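Local coordinates for protein glutamyl-tRNA(Gln) amidotransferase subunit B, mitochondrial (Saccharomyces cerevisiae, PDB 4N0H) that forms the GatB-type subunit of a mitochondrial amidotransferase, built on a GatB/GatE catalytic domain and assembled with subunit F and a further protein chain, at residues B[42-54]-B[157-169]. Sequence-based numbering, arbitrary orientation.
Sequences VDAPNHHTSYYDI and ITLVDLNRSNVPL
Asn163 reaches into the loop of residues 44-48 and binds it with both ends of its amide. Its OD1 accepts from two successive backbone amides: His47 N, 2.9 Å away, lies in the carbonyl plane on a lone pair, whereas His48 N, at 2.8 Å from the same OD1, stands above that plane. Asn163 ND2 donates to Ala44 O (2.9 Å), which lies close to the amide plane, so three bonds fix the rotation of the group. Beside it, Asp161 OD2 takes Asn46 N at 2.8 Å and, from the opposite face of the carboxylate, the backbone N of Asn163, the latter closing an Asx turn that positions Asn163. Asp161 stretches out with CG anti to the backbone N (chi1 179°), which lays the carboxylate against CA and CB of Pro45. Asn46 answers in kind: OD1 accepts from Leu162 N (2.7 Å, nearly straight at 164°), and ND2 gives a longer bond to Val160 O, in its carbonyl plane, and another to Ala147 O of subunit F. Thr49 CG2 rests on the carbonyl of Leu162, and Leu162 CD1 meets Ile54 CD1 at 3.9 Å. Farther along, Asn166 ND2 donates to Asp53 OD1 (3.0 Å) and sits at the edge of the Tyr52 ring; Gln142 holds Asn166 OD1. Asp53 OD2 is engaged by Ser50 N, Ser34 and a salt bridge to Lys29, whose NZ also binds the carbonyl oxygens of His48, Asn163 and Ser165. This mostly buried, side-chain-to-backbone packing within the GatB/GatE catalytic domain ties the loop between strand 14-23 and helix 65-78 to the connection between strands 157-161 and 168-174; strand 157-161 pairs with 146-149 and continues its sheet into a strand of subunit F.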
loop_
_atom_site.group_PDB
_atom_site.type_symbol
_atom_site.label_atom_id
_atom_site.label_comp_id
_atom_site.label_asym_id
_atom_site.label_seq_id
_atom_site.Cartn_x
_atom_site.Cartn_y
_atom_site.Cartn_z
ATOM N N VAL B 42 -24.482 -15.038 19.243
ATOM C CA VAL B 42 -25.882 -14.857 18.861
ATOM C C VAL B 42 -26.038 -13.958 17.636
ATOM O O VAL B 42 -27.047 -14.035 16.935
ATOM C CB VAL B 42 -26.747 -14.316 20.029
ATOM C CG1 VAL B 42 -26.728 -15.287 21.200
ATOM C CG2 VAL B 42 -26.276 -12.940 20.465
ATOM N N ASP B 43 -25.037 -13.120 17.377
ATOM C CA ASP B 43 -25.079 -12.187 16.250
ATOM C C ASP B 43 -25.278 -12.872 14.905
ATOM O O ASP B 43 -24.743 -13.955 14.666
ATOM C CB ASP B 43 -23.778 -11.386 16.167
ATOM C CG ASP B 43 -23.620 -10.396 17.299
ATOM O OD1 ASP B 43 -24.610 -10.113 18.007
ATOM O OD2 ASP B 43 -22.491 -9.893 17.469
ATOM N N ALA B 44 -26.030 -12.224 14.020
ATOM C CA ALA B 44 -26.126 -12.675 12.639
ATOM C C ALA B 44 -24.754 -12.495 12.000
ATOM O O ALA B 44 -24.078 -11.501 12.258
ATOM C CB ALA B 44 -27.180 -11.879 11.880
ATOM N N PRO B 45 -24.332 -13.462 11.174
ATOM C CA PRO B 45 -22.989 -13.411 10.582
ATOM C C PRO B 45 -22.839 -12.228 9.632
ATOM O O PRO B 45 -23.812 -11.848 8.978
ATOM C CB PRO B 45 -22.899 -14.722 9.791
ATOM C CG PRO B 45 -24.020 -15.581 10.305
ATOM C CD PRO B 45 -25.092 -14.644 10.737
ATOM N N ASN B 46 -21.636 -11.660 9.571
ATOM C CA ASN B 46 -21.312 -10.601 8.624
ATOM C C ASN B 46 -22.273 -9.427 8.698
ATOM O O ASN B 46 -22.810 -8.968 7.686
ATOM C CB ASN B 46 -21.225 -11.174 7.213
ATOM C CG ASN B 46 -20.153 -12.246 7.098
ATOM O OD1 ASN B 46 -18.995 -12.004 7.429
ATOM N ND2 ASN B 46 -20.543 -13.448 6.675
ATOM N N HIS B 47 -22.483 -8.963 9.921
ATOM C CA HIS B 47 -23.423 -7.895 10.219
ATOM C C HIS B 47 -22.638 -6.704 10.768
ATOM O O HIS B 47 -22.897 -5.550 10.420
ATOM C CB HIS B 47 -24.436 -8.411 11.240
ATOM C CG HIS B 47 -25.395 -7.376 11.741
ATOM N ND1 HIS B 47 -26.432 -6.886 10.976
ATOM C CD2 HIS B 47 -25.494 -6.764 12.945
ATOM C CE1 HIS B 47 -27.120 -6.007 11.684
ATOM N NE2 HIS B 47 -26.570 -5.912 12.881
ATOM N N HIS B 48 -21.657 -7.002 11.611
ATOM C CA HIS B 48 -20.766 -5.982 12.154
ATOM C C HIS B 48 -19.517 -5.849 11.286
ATOM O O HIS B 48 -18.392 -6.025 11.769
ATOM C CB HIS B 48 -20.361 -6.343 13.587
ATOM C CG HIS B 48 -21.517 -6.492 14.523
ATOM N ND1 HIS B 48 -22.383 -5.456 14.806
ATOM C CD2 HIS B 48 -21.950 -7.552 15.247
ATOM C CE1 HIS B 48 -23.297 -5.871 15.666
ATOM N NE2 HIS B 48 -23.056 -7.141 15.949
ATOM N N THR B 49 -19.715 -5.527 10.010
ATOM C CA THR B 49 -18.616 -5.490 9.053
ATOM C C THR B 49 -18.665 -4.279 8.122
ATOM O O THR B 49 -19.604 -4.111 7.342
ATOM C CB THR B 49 -18.605 -6.763 8.180
ATOM O OG1 THR B 49 -19.895 -6.941 7.590
ATOM C CG2 THR B 49 -18.261 -7.994 9.007
ATOM N N SER B 50 -17.633 -3.449 8.195
ATOM C CA SER B 50 -17.495 -2.299 7.308
ATOM C C SER B 50 -17.004 -2.722 5.929
ATOM O O SER B 50 -16.690 -3.892 5.702
ATOM C CB SER B 50 -16.496 -1.315 7.910
ATOM O OG SER B 50 -15.256 -1.974 8.135
ATOM N N TYR B 51 -16.940 -1.762 5.009
ATOM C CA TYR B 51 -16.318 -1.993 3.715
ATOM C C TYR B 51 -14.895 -2.505 3.915
ATOM O O TYR B 51 -14.450 -3.418 3.217
ATOM C CB TYR B 51 -16.298 -0.710 2.875
ATOM C CG TYR B 51 -17.664 -0.128 2.565
ATOM C CD1 TYR B 51 -18.771 -0.949 2.356
ATOM C CD2 TYR B 51 -17.844 1.245 2.480
ATOM C CE1 TYR B 51 -20.020 -0.409 2.067
ATOM C CE2 TYR B 51 -19.078 1.793 2.200
ATOM C CZ TYR B 51 -20.162 0.968 1.993
ATOM O OH TYR B 51 -21.382 1.537 1.712
ATOM N N TYR B 52 -14.185 -1.920 4.877
ATOM C CA TYR B 52 -12.812 -2.339 5.162
ATOM C C TYR B 52 -12.734 -3.769 5.697
ATOM O O TYR B 52 -11.835 -4.519 5.323
ATOM C CB TYR B 52 -12.124 -1.389 6.149
ATOM C CG TYR B 52 -10.789 -1.915 6.630
ATOM C CD1 TYR B 52 -9.640 -1.757 5.865
ATOM C CD2 TYR B 52 -10.684 -2.590 7.842
ATOM C CE1 TYR B 52 -8.418 -2.255 6.297
ATOM C CE2 TYR B 52 -9.475 -3.094 8.278
ATOM C CZ TYR B 52 -8.345 -2.917 7.508
ATOM O OH TYR B 52 -7.145 -3.416 7.956
ATOM N N ASP B 53 -13.660 -4.136 6.579
ATOM C CA ASP B 53 -13.656 -5.476 7.173
ATOM C C ASP B 53 -13.792 -6.561 6.097
ATOM O O ASP B 53 -13.271 -7.665 6.243
ATOM C CB ASP B 53 -14.779 -5.630 8.205
ATOM C CG ASP B 53 -14.568 -4.773 9.441
ATOM O OD1 ASP B 53 -13.423 -4.341 9.698
ATOM O OD2 ASP B 53 -15.559 -4.531 10.163
ATOM N N ILE B 54 -14.496 -6.236 5.018
ATOM C CA ILE B 54 -14.704 -7.178 3.923
ATOM C C ILE B 54 -13.572 -7.037 2.890
ATOM O O ILE B 54 -13.543 -7.732 1.865
ATOM C CB ILE B 54 -16.113 -6.986 3.297
ATOM C CG1 ILE B 54 -17.172 -6.937 4.400
ATOM C CG2 ILE B 54 -16.462 -8.105 2.312
ATOM C CD1 ILE B 54 -17.249 -8.210 5.217
ATOM N N ILE B 157 -17.969 -28.000 3.010
ATOM C CA ILE B 157 -17.883 -26.560 2.805
ATOM C C ILE B 157 -17.687 -25.868 4.152
ATOM O O ILE B 157 -18.259 -26.285 5.159
ATOM C CB ILE B 157 -19.141 -26.022 2.069
ATOM C CG1 ILE B 157 -18.756 -25.438 0.708
ATOM C CG2 ILE B 157 -19.883 -24.984 2.903
ATOM C CD1 ILE B 157 -19.936 -24.922 -0.092
ATOM N N THR B 158 -16.855 -24.833 4.183
ATOM C CA THR B 158 -16.636 -24.100 5.427
ATOM C C THR B 158 -17.273 -22.715 5.385
ATOM O O THR B 158 -17.132 -21.982 4.405
ATOM C CB THR B 158 -15.141 -24.024 5.812
ATOM O OG1 THR B 158 -14.779 -22.668 6.099
ATOM C CG2 THR B 158 -14.268 -24.562 4.694
ATOM N N LEU B 159 -17.996 -22.384 6.452
ATOM C CA LEU B 159 -18.731 -21.126 6.552
ATOM C C LEU B 159 -17.889 -20.071 7.260
ATOM O O LEU B 159 -17.309 -20.337 8.311
ATOM C CB LEU B 159 -20.038 -21.337 7.320
ATOM C CG LEU B 159 -20.977 -22.436 6.810
ATOM C CD1 LEU B 159 -22.134 -22.633 7.768
ATOM C CD2 LEU B 159 -21.485 -22.116 5.421
ATOM N N VAL B 160 -17.831 -18.874 6.686
ATOM C CA VAL B 160 -16.984 -17.821 7.223
ATOM C C VAL B 160 -17.791 -16.613 7.680
ATOM O O VAL B 160 -18.572 -16.047 6.916
ATOM C CB VAL B 160 -15.924 -17.369 6.187
ATOM C CG1 VAL B 160 -15.099 -16.214 6.739
ATOM C CG2 VAL B 160 -15.031 -18.542 5.801
ATOM N N ASP B 161 -17.584 -16.229 8.934
ATOM C CA ASP B 161 -18.205 -15.045 9.512
ATOM C C ASP B 161 -17.102 -14.047 9.854
ATOM O O ASP B 161 -16.205 -14.350 10.640
ATOM C CB ASP B 161 -18.986 -15.439 10.769
ATOM C CG ASP B 161 -19.656 -14.253 11.455
ATOM O OD1 ASP B 161 -20.218 -14.462 12.552
ATOM O OD2 ASP B 161 -19.633 -13.125 10.918
ATOM N N LEU B 162 -17.171 -12.859 9.261
ATOM C CA LEU B 162 -16.121 -11.858 9.442
ATOM C C LEU B 162 -16.445 -10.825 10.527
ATOM O O LEU B 162 -15.770 -9.799 10.627
ATOM C CB LEU B 162 -15.791 -11.173 8.106
ATOM C CG LEU B 162 -15.222 -12.105 7.024
ATOM C CD1 LEU B 162 -14.983 -11.370 5.697
ATOM C CD2 LEU B 162 -13.937 -12.785 7.506
ATOM N N ASN B 163 -17.468 -11.096 11.341
ATOM C CA ASN B 163 -17.788 -10.219 12.468
ATOM C C ASN B 163 -16.572 -10.038 13.379
ATOM O O ASN B 163 -16.338 -8.955 13.908
ATOM C CB ASN B 163 -18.966 -10.760 13.302
ATOM C CG ASN B 163 -20.332 -10.412 12.712
ATOM O OD1 ASN B 163 -20.457 -9.550 11.844
ATOM N ND2 ASN B 163 -21.365 -11.082 13.200
ATOM N N ARG B 164 -15.801 -11.108 13.558
ATOM C CA ARG B 164 -14.665 -11.075 14.474
ATOM C C ARG B 164 -13.384 -10.588 13.790
ATOM O O ARG B 164 -12.399 -10.278 14.452
ATOM C CB ARG B 164 -14.440 -12.453 15.102
ATOM C CG ARG B 164 -13.504 -12.445 16.302
ATOM C CD ARG B 164 -13.153 -13.857 16.747
ATOM N NE ARG B 164 -12.229 -14.510 15.821
ATOM C CZ ARG B 164 -11.871 -15.787 15.908
ATOM N NH1 ARG B 164 -11.021 -16.303 15.029
ATOM N NH2 ARG B 164 -12.365 -16.551 16.876
ATOM N N SER B 165 -13.399 -10.522 12.463
ATOM C CA SER B 165 -12.236 -10.033 11.736
ATOM C C SER B 165 -12.018 -8.572 12.093
ATOM O O SER B 165 -12.977 -7.805 12.160
ATOM C CB SER B 165 -12.433 -10.184 10.231
ATOM O OG SER B 165 -11.222 -9.924 9.542
ATOM N N ASN B 166 -10.762 -8.214 12.358
ATOM C CA ASN B 166 -10.371 -6.837 12.664
ATOM C C ASN B 166 -10.690 -6.403 14.106
ATOM O O ASN B 166 -10.537 -5.237 14.465
ATOM C CB ASN B 166 -10.953 -5.868 11.623
ATOM C CG ASN B 166 -10.342 -4.493 11.695
ATOM O OD1 ASN B 166 -9.157 -4.340 11.986
ATOM N ND2 ASN B 166 -11.152 -3.480 11.432
ATOM N N VAL B 167 -11.121 -7.351 14.935
ATOM C CA VAL B 167 -11.249 -7.118 16.375
ATOM C C VAL B 167 -9.843 -6.932 16.965
ATOM O O VAL B 167 -8.917 -7.642 16.579
ATOM C CB VAL B 167 -11.985 -8.298 17.059
ATOM C CG1 VAL B 167 -11.768 -8.313 18.580
ATOM C CG2 VAL B 167 -13.478 -8.267 16.711
ATOM N N PRO B 168 -9.669 -5.968 17.889
ATOM C CA PRO B 168 -8.322 -5.730 18.420
ATOM C C PRO B 168 -7.871 -6.812 19.396
ATOM O O PRO B 168 -8.650 -7.254 20.239
ATOM C CB PRO B 168 -8.454 -4.393 19.170
ATOM C CG PRO B 168 -9.827 -3.877 18.869
ATOM C CD PRO B 168 -10.660 -5.049 18.470
ATOM N N LEU B 169 -6.615 -7.227 19.266
ATOM C CA LEU B 169 -5.993 -8.160 20.194
ATOM C C LEU B 169 -4.728 -7.531 20.757
ATOM O O LEU B 169 -4.093 -6.699 20.104
ATOM C CB LEU B 169 -5.598 -9.458 19.478
ATOM C CG LEU B 169 -6.668 -10.263 18.741
ATOM C CD1 LEU B 169 -6.041 -11.422 17.973
ATOM C CD2 LEU B 169 -7.672 -10.774 19.735
HETATM O O HOH W 1 -11.274 -7.790 8.388
#